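Local coordinates for protein beta-1,4-mannanase (Aplysia kurodai, PDB 3VUP) that probably hydrolyses the beta-1,4-mannosidic linkages of dietary mannan as an enzyme of the sea hare's digestive fluid, at residues S58-I63 / L159-E164; D271-F276 / S281-H286; N6-F9 / Q14-F17. One frame throughout, in Å; residues are numbered along the deposited sequence. Where two conformers were deposited one is given.

Interaction 1 (S58-I63 / L159-E164); sequences SMRLWI and LMNEPE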
loop_
_atom_site.group_PDB
_atom_site.type_symbol
_atom_site.label_atom_id
_atom_site.label_comp_id
_atom_site.label_asym_id
_atom_site.label_seq_id
_atom_site.Cartn_x
_atom_site.Cartn_y
_atom_site.Cartn_z
ATOM N N SER A 58 -10.182 -8.322 2.192
ATOM C CA SER A 58 -9.279 -7.210 1.836
ATOM C C SER A 58 -8.703 -7.376 0.441
ATOM O O SER A 58 -8.195 -8.460 0.146
ATOM C CB SER A 58 -8.068 -7.203 2.775
ATOM O OG SER A 58 -8.383 -6.727 4.062
ATOM N N MET A 59 -8.700 -6.317 -0.366
ATOM C CA MET A 59 -8.060 -6.310 -1.679
ATOM C C MET A 59 -7.179 -5.064 -1.820
ATOM O O MET A 59 -7.695 -3.951 -1.683
ATOM C CB MET A 59 -9.138 -6.281 -2.770
ATOM C CG MET A 59 -8.621 -6.342 -4.200
ATOM S SD MET A 59 -8.158 -7.988 -4.759
ATOM C CE MET A 59 -9.742 -8.647 -5.282
ATOM N N ARG A 60 -5.896 -5.247 -2.123
ATOM C CA ARG A 60 -5.018 -4.146 -2.507
ATOM C C ARG A 60 -4.943 -4.155 -4.032
ATOM O O ARG A 60 -4.800 -5.213 -4.643
ATOM C CB ARG A 60 -3.631 -4.343 -1.897
ATOM C CG ARG A 60 -2.603 -3.271 -2.285
ATOM C CD ARG A 60 -1.396 -3.395 -1.395
ATOM N NE ARG A 60 -0.301 -2.449 -1.608
ATOM C CZ ARG A 60 0.879 -2.748 -2.146
ATOM N NH1 ARG A 60 1.111 -3.938 -2.692
ATOM N NH2 ARG A 60 1.836 -1.828 -2.153
ATOM N N LEU A 61 -5.061 -2.986 -4.653
ATOM C CA LEU A 61 -4.947 -2.887 -6.108
ATOM C C LEU A 61 -4.379 -1.523 -6.461
ATOM O O LEU A 61 -4.503 -0.562 -5.694
ATOM C CB LEU A 61 -6.277 -3.151 -6.822
ATOM C CG LEU A 61 -7.331 -2.041 -6.880
ATOM C CD1 LEU A 61 -8.478 -2.479 -7.773
ATOM C CD2 LEU A 61 -7.856 -1.686 -5.502
ATOM N N TRP A 62 -3.719 -1.456 -7.607
ATOM C CA TRP A 62 -2.882 -0.315 -7.928
ATOM C C TRP A 62 -3.567 0.608 -8.923
ATOM O O TRP A 62 -4.202 0.151 -9.877
ATOM C CB TRP A 62 -1.545 -0.778 -8.485
ATOM C CG TRP A 62 -0.687 -1.604 -7.556
ATOM C CD1 TRP A 62 -1.032 -2.212 -6.379
ATOM C CD2 TRP A 62 0.674 -1.927 -7.786
ATOM N NE1 TRP A 62 0.058 -2.876 -5.852
ATOM C CE2 TRP A 62 1.119 -2.717 -6.709
ATOM C CE3 TRP A 62 1.578 -1.601 -8.800
ATOM C CZ2 TRP A 62 2.429 -3.206 -6.632
ATOM C CZ3 TRP A 62 2.861 -2.075 -8.727
ATOM C CH2 TRP A 62 3.279 -2.879 -7.655
ATOM N N ILE A 63 -3.412 1.911 -8.694
ATOM C CA ILE A 63 -4.166 2.930 -9.412
ATOM C C ILE A 63 -3.299 3.685 -10.426
ATOM O O ILE A 63 -3.263 3.302 -11.592
ATOM C CB ILE A 63 -4.878 3.909 -8.434
ATOM C CG1 ILE A 63 -5.621 3.136 -7.322
ATOM C CG2 ILE A 63 -5.809 4.833 -9.199
ATOM C CD1 ILE A 63 -6.668 2.160 -7.807
ATOM N N LEU A 159 -0.111 5.003 -0.198
ATOM C CA LEU A 159 0.451 6.063 -1.031
ATOM C C LEU A 159 1.403 5.563 -2.100
ATOM O O LEU A 159 1.484 6.139 -3.177
ATOM C CB LEU A 159 1.191 7.080 -0.174
ATOM C CG LEU A 159 0.358 7.781 0.887
ATOM C CD1 LEU A 159 1.200 8.844 1.556
ATOM C CD2 LEU A 159 -0.905 8.388 0.299
ATOM N N MET A 160 2.170 4.527 -1.793
ATOM C CA MET A 160 3.216 4.119 -2.709
ATOM C C MET A 160 3.696 2.717 -2.463
ATOM O O MET A 160 4.033 2.324 -1.334
ATOM C CB MET A 160 4.409 5.068 -2.624
ATOM C CG MET A 160 5.530 4.750 -3.620
ATOM S SD MET A 160 6.827 5.997 -3.674
ATOM C CE MET A 160 6.543 6.686 -5.294
ATOM N N ASN A 161 3.765 1.966 -3.551
ATOM C CA ASN A 161 4.411 0.677 -3.526
ATOM C C ASN A 161 5.927 0.784 -3.605
ATOM O O ASN A 161 6.471 1.277 -4.596
ATOM C CB ASN A 161 3.941 -0.173 -4.690
ATOM C CG ASN A 161 4.494 -1.559 -4.603
ATOM O OD1 ASN A 161 4.135 -2.306 -3.697
ATOM N ND2 ASN A 161 5.420 -1.902 -5.492
ATOM N N GLU A 162 6.589 0.314 -2.552
ATOM C CA GLU A 162 8.040 0.110 -2.525
ATOM C C GLU A 162 8.874 1.319 -2.976
ATOM O O GLU A 162 9.602 1.240 -3.968
ATOM C CB GLU A 162 8.401 -1.144 -3.327
ATOM C CG GLU A 162 7.649 -2.361 -2.781
ATOM C CD GLU A 162 8.092 -3.702 -3.342
ATOM O OE1 GLU A 162 8.830 -3.740 -4.355
ATOM O OE2 GLU A 162 7.678 -4.738 -2.756
ATOM N N PRO A 163 8.801 2.431 -2.221
ATOM C CA PRO A 163 9.659 3.589 -2.525
ATOM C C PRO A 163 11.127 3.175 -2.662
ATOM O O PRO A 163 11.883 3.784 -3.422
ATOM C CB PRO A 163 9.484 4.486 -1.294
ATOM C CG PRO A 163 8.184 4.064 -0.681
ATOM C CD PRO A 163 8.032 2.612 -0.977
ATOM N N GLU A 164 11.516 2.136 -1.930
ATOM C CA GLU A 164 12.908 1.711 -1.868
ATOM C C GLU A 164 13.469 1.221 -3.195
ATOM O O GLU A 164 14.683 1.135 -3.349
ATOM C CB GLU A 164 13.093 0.661 -0.777
ATOM C CG GLU A 164 12.629 1.138 0.590
ATOM C CD GLU A 164 11.139 0.919 0.864
ATOM O OE1 GLU A 164 10.441 0.268 0.050
ATOM O OE2 GLU A 164 10.684 1.402 1.929
#
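Inside the parallel (beta/alpha)8 barrel, the TIM-barrel fold used by many glycoside hydrolases, Arg60 and Trp62 of strand 58-65 reach past the intervening strand 105-112 to touch Asn161 at the end of strand 157-161. The backbones do not pair: the closest alpha carbons, those of Trp62 and Asn161, stand 8.6 Å apart, and side chains pointing into the barrel make the whole contact. Asn161, Glu162 and Pro163 spell the Asn-Glu-Pro sequence that relatives in clan GH-A carry at this strand end, where the glutamate is their acid/base, so the contact probably belongs to the floor of the active site. A Tris molecule, probably from the crystallisation liquor, is hydrogen-bonded by Asn161 ND2 and Glu162 OE2, consistent with a pocket here.

Arg60 turns its CG away from the backbone N (chi1 177°) and runs on extended as far as NE, which carries the guanidinium to the asparagine. There NH2 donates to Asn161 OD1 over 2.8 Å in a nearly straight bond (165° at the hydrogen). The donor arrives in the plane of the amide carbonyl, on a lone pair, while the oxygen sits at the edge of the guanidinium. Further grips fix that group's rotation: NE makes a salt bridge to Asp158, and NH1 makes one to Glu293.

Trp62 uses the benzene half of its indole. Asn161 CB rests over one face, 4.2 Å from the six-membered ring's centroid, as a CH-pi contact. The amide follows it across the rim, inclined 39° to the ring, and its nitrogen is also hydrogen-bonded to Asn112 OD1. Trp62 NE1 lies 3.5 Å above the Arg60 guanidinium plane, offset toward its rim. The closest approach of indole to amide is Trp62 CH2 to Asn161 ND2, 3.2 Å.

Interaction 2 (D271-F276 / S281-H286); sequences DEVAPF and SDYGLH. With SO4 (sulfate ion), chain D.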
loop_
_atom_site.group_PDB
_atom_site.type_symbol
_atom_site.label_atom_id
_atom_site.label_comp_id
_atom_site.label_asym_id
_atom_site.label_seq_id
_atom_site.Cartn_x
_atom_site.Cartn_y
_atom_site.Cartn_z
ATOM N N ASP A 271 15.708 -13.464 4.722
ATOM C CA ASP A 271 16.797 -12.636 5.235
ATOM C C ASP A 271 16.711 -12.454 6.754
ATOM O O ASP A 271 15.798 -12.969 7.390
ATOM C CB ASP A 271 16.963 -11.319 4.440
ATOM C CG ASP A 271 15.916 -10.256 4.749
ATOM O OD1 ASP A 271 15.751 -9.372 3.870
ATOM O OD2 ASP A 271 15.302 -10.254 5.838
ATOM N N GLU A 272 17.671 -11.740 7.331
ATOM C CA GLU A 272 17.788 -11.677 8.785
ATOM C C GLU A 272 16.706 -10.849 9.465
ATOM O O GLU A 272 16.581 -10.868 10.689
ATOM C CB GLU A 272 19.165 -11.154 9.187
ATOM C CG GLU A 272 20.330 -11.928 8.598
ATOM C CD GLU A 272 21.670 -11.366 9.032
ATOM O OE1 GLU A 272 21.678 -10.368 9.783
ATOM O OE2 GLU A 272 22.714 -11.916 8.624
ATOM N N VAL A 273 15.924 -10.123 8.674
ATOM C CA VAL A 273 14.932 -9.204 9.211
ATOM C C VAL A 273 13.518 -9.661 8.805
ATOM O O VAL A 273 12.529 -8.990 9.086
ATOM C CB VAL A 273 15.258 -7.760 8.730
ATOM C CG1 VAL A 273 14.399 -6.709 9.416
ATOM C CG2 VAL A 273 16.721 -7.461 9.008
ATOM N N ALA A 274 13.420 -10.835 8.187
ATOM C CA ALA A 274 12.173 -11.238 7.537
ATOM C C ALA A 274 10.989 -11.365 8.491
ATOM O O ALA A 274 11.084 -12.023 9.522
ATOM C CB ALA A 274 12.364 -12.542 6.787
ATOM N N PRO A 275 9.848 -10.773 8.123
ATOM C CA PRO A 275 8.649 -10.957 8.944
ATOM C C PRO A 275 8.278 -12.429 9.142
ATOM O O PRO A 275 7.755 -12.774 10.197
ATOM C CB PRO A 275 7.583 -10.190 8.162
ATOM C CG PRO A 275 8.367 -9.038 7.567
ATOM C CD PRO A 275 9.681 -9.682 7.148
ATOM N N PHE A 276 8.592 -13.280 8.167
ATOM C CA PHE A 276 8.247 -14.700 8.223
ATOM C C PHE A 276 9.134 -15.544 9.126
ATOM O O PHE A 276 8.896 -16.735 9.276
ATOM C CB PHE A 276 8.141 -15.273 6.809
ATOM C CG PHE A 276 6.864 -14.905 6.142
ATOM C CD1 PHE A 276 5.703 -15.600 6.449
ATOM C CD2 PHE A 276 6.789 -13.846 5.260
ATOM C CE1 PHE A 276 4.491 -15.257 5.881
ATOM C CE2 PHE A 276 5.585 -13.502 4.676
ATOM C CZ PHE A 276 4.439 -14.203 4.988
ATOM N N SER A 281 6.071 -7.778 17.207
ATOM C CA SER A 281 6.675 -7.011 18.280
ATOM C C SER A 281 8.189 -6.841 18.131
ATOM O O SER A 281 8.758 -5.930 18.730
ATOM C CB SER A 281 6.340 -7.634 19.632
ATOM O OG SER A 281 6.788 -8.971 19.672
ATOM N N ASP A 282 8.839 -7.689 17.335
ATOM C CA ASP A 282 10.283 -7.573 17.134
ATOM C C ASP A 282 10.691 -6.267 16.461
ATOM O O ASP A 282 11.858 -5.876 16.526
ATOM C CB ASP A 282 10.815 -8.725 16.282
ATOM C CG ASP A 282 10.733 -10.063 16.976
ATOM O OD1 ASP A 282 10.807 -10.107 18.218
ATOM O OD2 ASP A 282 10.620 -11.085 16.267
ATOM N N TYR A 283 9.746 -5.598 15.803
ATOM C CA TYR A 283 10.074 -4.414 15.013
ATOM C C TYR A 283 10.060 -3.116 15.808
ATOM O O TYR A 283 10.496 -2.087 15.304
ATOM C CB TYR A 283 9.184 -4.349 13.758
ATOM C CG TYR A 283 9.459 -5.551 12.883
ATOM C CD1 TYR A 283 10.534 -5.550 12.001
ATOM C CD2 TYR A 283 8.715 -6.718 13.007
ATOM C CE1 TYR A 283 10.837 -6.662 11.240
ATOM C CE2 TYR A 283 9.008 -7.830 12.252
ATOM C CZ TYR A 283 10.071 -7.803 11.374
ATOM O OH TYR A 283 10.347 -8.930 10.635
ATOM N N GLY A 284 9.554 -3.163 17.037
ATOM C CA GLY A 284 9.590 -2.004 17.914
ATOM C C GLY A 284 8.706 -0.854 17.466
ATOM O O GLY A 284 8.989 0.307 17.751
ATOM N N LEU A 285 7.627 -1.187 16.766
ATOM C CA LEU A 285 6.707 -0.193 16.233
ATOM C C LEU A 285 5.457 -0.087 17.097
ATOM O O LEU A 285 5.236 -0.896 18.002
ATOM C CB LEU A 285 6.369 -0.514 14.773
ATOM C CG LEU A 285 7.603 -0.562 13.863
ATOM C CD1 LEU A 285 7.242 -1.101 12.492
ATOM C CD2 LEU A 285 8.280 0.796 13.740
ATOM N N HIS A 286 4.653 0.934 16.821
ATOM C CA HIS A 286 3.479 1.252 17.631
ATOM C C HIS A 286 2.256 1.532 16.771
ATOM O O HIS A 286 1.386 2.320 17.139
ATOM C CB HIS A 286 3.775 2.447 18.524
ATOM C CG HIS A 286 4.943 2.229 19.429
ATOM N ND1 HIS A 286 6.247 2.437 19.029
ATOM C CD2 HIS A 286 5.008 1.772 20.701
ATOM C CE1 HIS A 286 7.062 2.142 20.026
ATOM N NE2 HIS A 286 6.336 1.735 21.051
HETATM S S SO4 D . 6.052 4.030 15.732
HETATM O O1 SO4 D . 5.513 5.036 16.635
HETATM O O2 SO4 D . 4.966 3.182 15.263
HETATM O O3 SO4 D . 6.675 4.668 14.588
HETATM O O4 SO4 D . 7.009 3.203 16.465
#
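Tyr283 is the one residue of 281-286 that meets 271-276, and it does so chiefly at Val273 and Pro275. Ser281, Asp282 and Tyr283 form the end of a 3-10 segment, from which Tyr283 points toward that pair. With CG anti to the carbonyl carbon (chi1 -63°), the phenol extends straight across, and its OH donates to Val273 O over 2.7 Å. The acceptor lies at the edge of the ring, close to its plane, whereas the hydroxyl comes to the carbonyl tilted 34° from the carbonyl plane. Along one ring edge, CE1 of Tyr283 touches CG1 of Val273 at 4.0 Å. The hydroxyl oxygen also nests against the proline, 3.1 Å from Pro275 CA, and Phe261 of the barrel meets the Tyr283 ring edge-to-face.

Gly284 then turns the chain with positive phi, and Leu285 lays its side chain on Tyr259 and Phe261. His286 grips a sulfate, probably from the crystallisation liquor, twice: its backbone N reaches O2 at 2.8 Å, and ring ND1 reaches O4 at 2.8 Å, almost straight (175°). Tyr259 OH is a third hydrogen-bond partner.

What Tyr283 fastens is itself compact: Val273 N donates to Asp271 OD2 (2.9 Å), an Asx turn inside the type I beta turn 271-274. Turns and 3-10 segments thus build this sixth crossover of the TIM barrel, which lacks a regular helix.

Interaction 3 (N6-F9 / Q14-F17); sequences NGHF and QRVF
Phe9 and Val16 face each other across an antiparallel beta hairpin, their alpha carbons 5.6 Å apart, in the three-stranded sheet that precedes the first barrel strand. Val16 N donates to Phe9 O over 3.1 Å (163° at the hydrogen). The same oxygen receives a CA-H...O contact from Arg15 CA at 3.3 Å, so two consecutive residues, Arg15 and Val16, approach it.

Beside this bond the side chains divide into two patches. On the buried one, Phe9 CB packs on Val16 CG1 at 3.7 Å, while the phenyl ring leads off to meet Phe258 edge-to-face. On the outer one, in the conformers described, the guanidinium of Arg15 lies flat on the imidazole of His8, the two centres 4.0 Å apart and the planes only 9° from parallel. Both residues also have a second conformer, so the stack may not be permanent. With CG pointing away from the backbone N (chi1 -179°), the Arg15 chain runs out, and a bend at chi3 brings NH2 over the middle of the ring, 3.5 Å above it. Arg15 NH1 is hydrogen-bonded to Asn344 OD1, outside the hairpin. While the stack is formed, a cation lying face to face on imidazole would be expected to favour the neutral form of His8.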
loop_
_atom_site.group_PDB
_atom_site.type_symbol
_atom_site.label_atom_id
_atom_site.label_comp_id
_atom_site.label_asym_id
_atom_site.label_seq_id
_atom_site.Cartn_x
_atom_site.Cartn_y
_atom_site.Cartn_z
ATOM N N ASN A 6 -7.201 1.427 20.270
ATOM C CA ASN A 6 -6.258 0.784 21.181
ATOM C C ASN A 6 -5.152 0.019 20.454
ATOM O O ASN A 6 -4.712 -1.035 20.909
ATOM C CB ASN A 6 -7.001 -0.146 22.142
ATOM C CG ASN A 6 -8.088 0.570 22.912
ATOM O OD1 ASN A 6 -7.897 1.695 23.369
ATOM N ND2 ASN A 6 -9.242 -0.074 23.049
ATOM N N GLY A 7 -4.724 0.543 19.309
ATOM C CA GLY A 7 -3.606 -0.031 18.581
ATOM C C GLY A 7 -3.929 -1.172 17.631
ATOM O O GLY A 7 -3.023 -1.799 17.085
ATOM N N HIS A 8 -5.211 -1.453 17.423
ATOM C CA HIS A 8 -5.642 -2.563 16.571
ATOM C C HIS A 8 -6.735 -2.134 15.600
ATOM O O HIS A 8 -7.557 -1.281 15.944
ATOM C CB HIS A 8 -6.209 -3.696 17.431
ATOM C CG HIS A 8 -5.293 -4.149 18.523
ATOM N ND1 HIS A 8 -5.531 -3.888 19.856
ATOM C CD2 HIS A 8 -4.135 -4.847 18.477
ATOM C CE1 HIS A 8 -4.560 -4.410 20.583
ATOM N NE2 HIS A 8 -3.699 -4.998 19.771
ATOM N N PHE A 9 -6.788 -2.766 14.427
ATOM C CA PHE A 9 -7.901 -2.541 13.509
ATOM C C PHE A 9 -9.201 -3.014 14.133
ATOM O O PHE A 9 -9.275 -4.108 14.709
ATOM C CB PHE A 9 -7.731 -3.312 12.203
ATOM C CG PHE A 9 -6.677 -2.767 11.286
ATOM C CD1 PHE A 9 -6.794 -1.506 10.726
ATOM C CD2 PHE A 9 -5.589 -3.549 10.939
ATOM C CE1 PHE A 9 -5.828 -1.027 9.851
ATOM C CE2 PHE A 9 -4.629 -3.076 10.078
ATOM C CZ PHE A 9 -4.743 -1.813 9.535
ATOM N N GLN A 14 -15.766 -4.865 16.262
ATOM C CA GLN A 14 -14.953 -6.053 16.475
ATOM C C GLN A 14 -13.545 -5.855 15.942
ATOM O O GLN A 14 -13.353 -5.288 14.871
ATOM C CB GLN A 14 -15.599 -7.271 15.801
ATOM C CG GLN A 14 -17.043 -7.501 16.243
ATOM C CD GLN A 14 -17.565 -8.886 15.910
ATOM O OE1 GLN A 14 -18.083 -9.119 14.819
ATOM N NE2 GLN A 14 -17.439 -9.810 16.858
ATOM N N ARG A 15 -12.557 -6.327 16.694
ATOM C CA ARG A 15 -11.201 -6.386 16.179
ATOM C C ARG A 15 -11.207 -7.243 14.930
ATOM O O ARG A 15 -11.779 -8.335 14.927
ATOM C CB ARG A 15 -10.259 -6.952 17.239
ATOM C CG ARG A 15 -8.807 -7.028 16.820
ATOM C CD ARG A 15 -7.915 -7.099 18.039
ATOM N NE ARG A 15 -6.710 -7.881 17.796
ATOM C CZ ARG A 15 -5.811 -8.165 18.732
ATOM N NH1 ARG A 15 -4.745 -8.890 18.429
ATOM N NH2 ARG A 15 -5.979 -7.719 19.970
ATOM N N VAL A 16 -10.571 -6.746 13.874
ATOM C CA VAL A 16 -10.575 -7.425 12.586
ATOM C C VAL A 16 -9.142 -7.679 12.125
ATOM O O VAL A 16 -8.271 -6.823 12.299
ATOM C CB VAL A 16 -11.367 -6.604 11.513
ATOM C CG1 VAL A 16 -10.778 -5.215 11.334
ATOM C CG2 VAL A 16 -11.435 -7.318 10.178
ATOM N N PHE A 17 -8.913 -8.854 11.541
ATOM C CA PHE A 17 -7.662 -9.174 10.867
ATOM C C PHE A 17 -7.907 -9.021 9.375
ATOM O O PHE A 17 -8.903 -9.537 8.861
ATOM C CB PHE A 17 -7.239 -10.606 11.203
ATOM C CG PHE A 17 -5.940 -11.029 10.568
ATOM C CD1 PHE A 17 -4.722 -10.839 11.220
ATOM C CD2 PHE A 17 -5.937 -11.624 9.315
ATOM C CE1 PHE A 17 -3.525 -11.235 10.633
ATOM C CE2 PHE A 17 -4.757 -12.024 8.727
ATOM C CZ PHE A 17 -3.543 -11.835 9.390
#

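In the fold
Along the chain the contacts come in series: interaction 3 closes first, then interaction 1, and interaction 2 last. Their centres lie about 19 to 21 Å apart and none touches another, yet all are tied to one eight-stranded barrel. Interaction 1 sits about 3 Å from the centre of the chain and joins the second barrel strand to the fourth, in the barrel interior near the probable catalytic centre. Interaction 2, about 18 Å out, lies within the connection from the sixth strand to the seventh. Interaction 3, equally far out, lies at the opposite, N-terminal end of the strands, where Phe9 meets residues just before strands 259-262, 289-293 and 318-322.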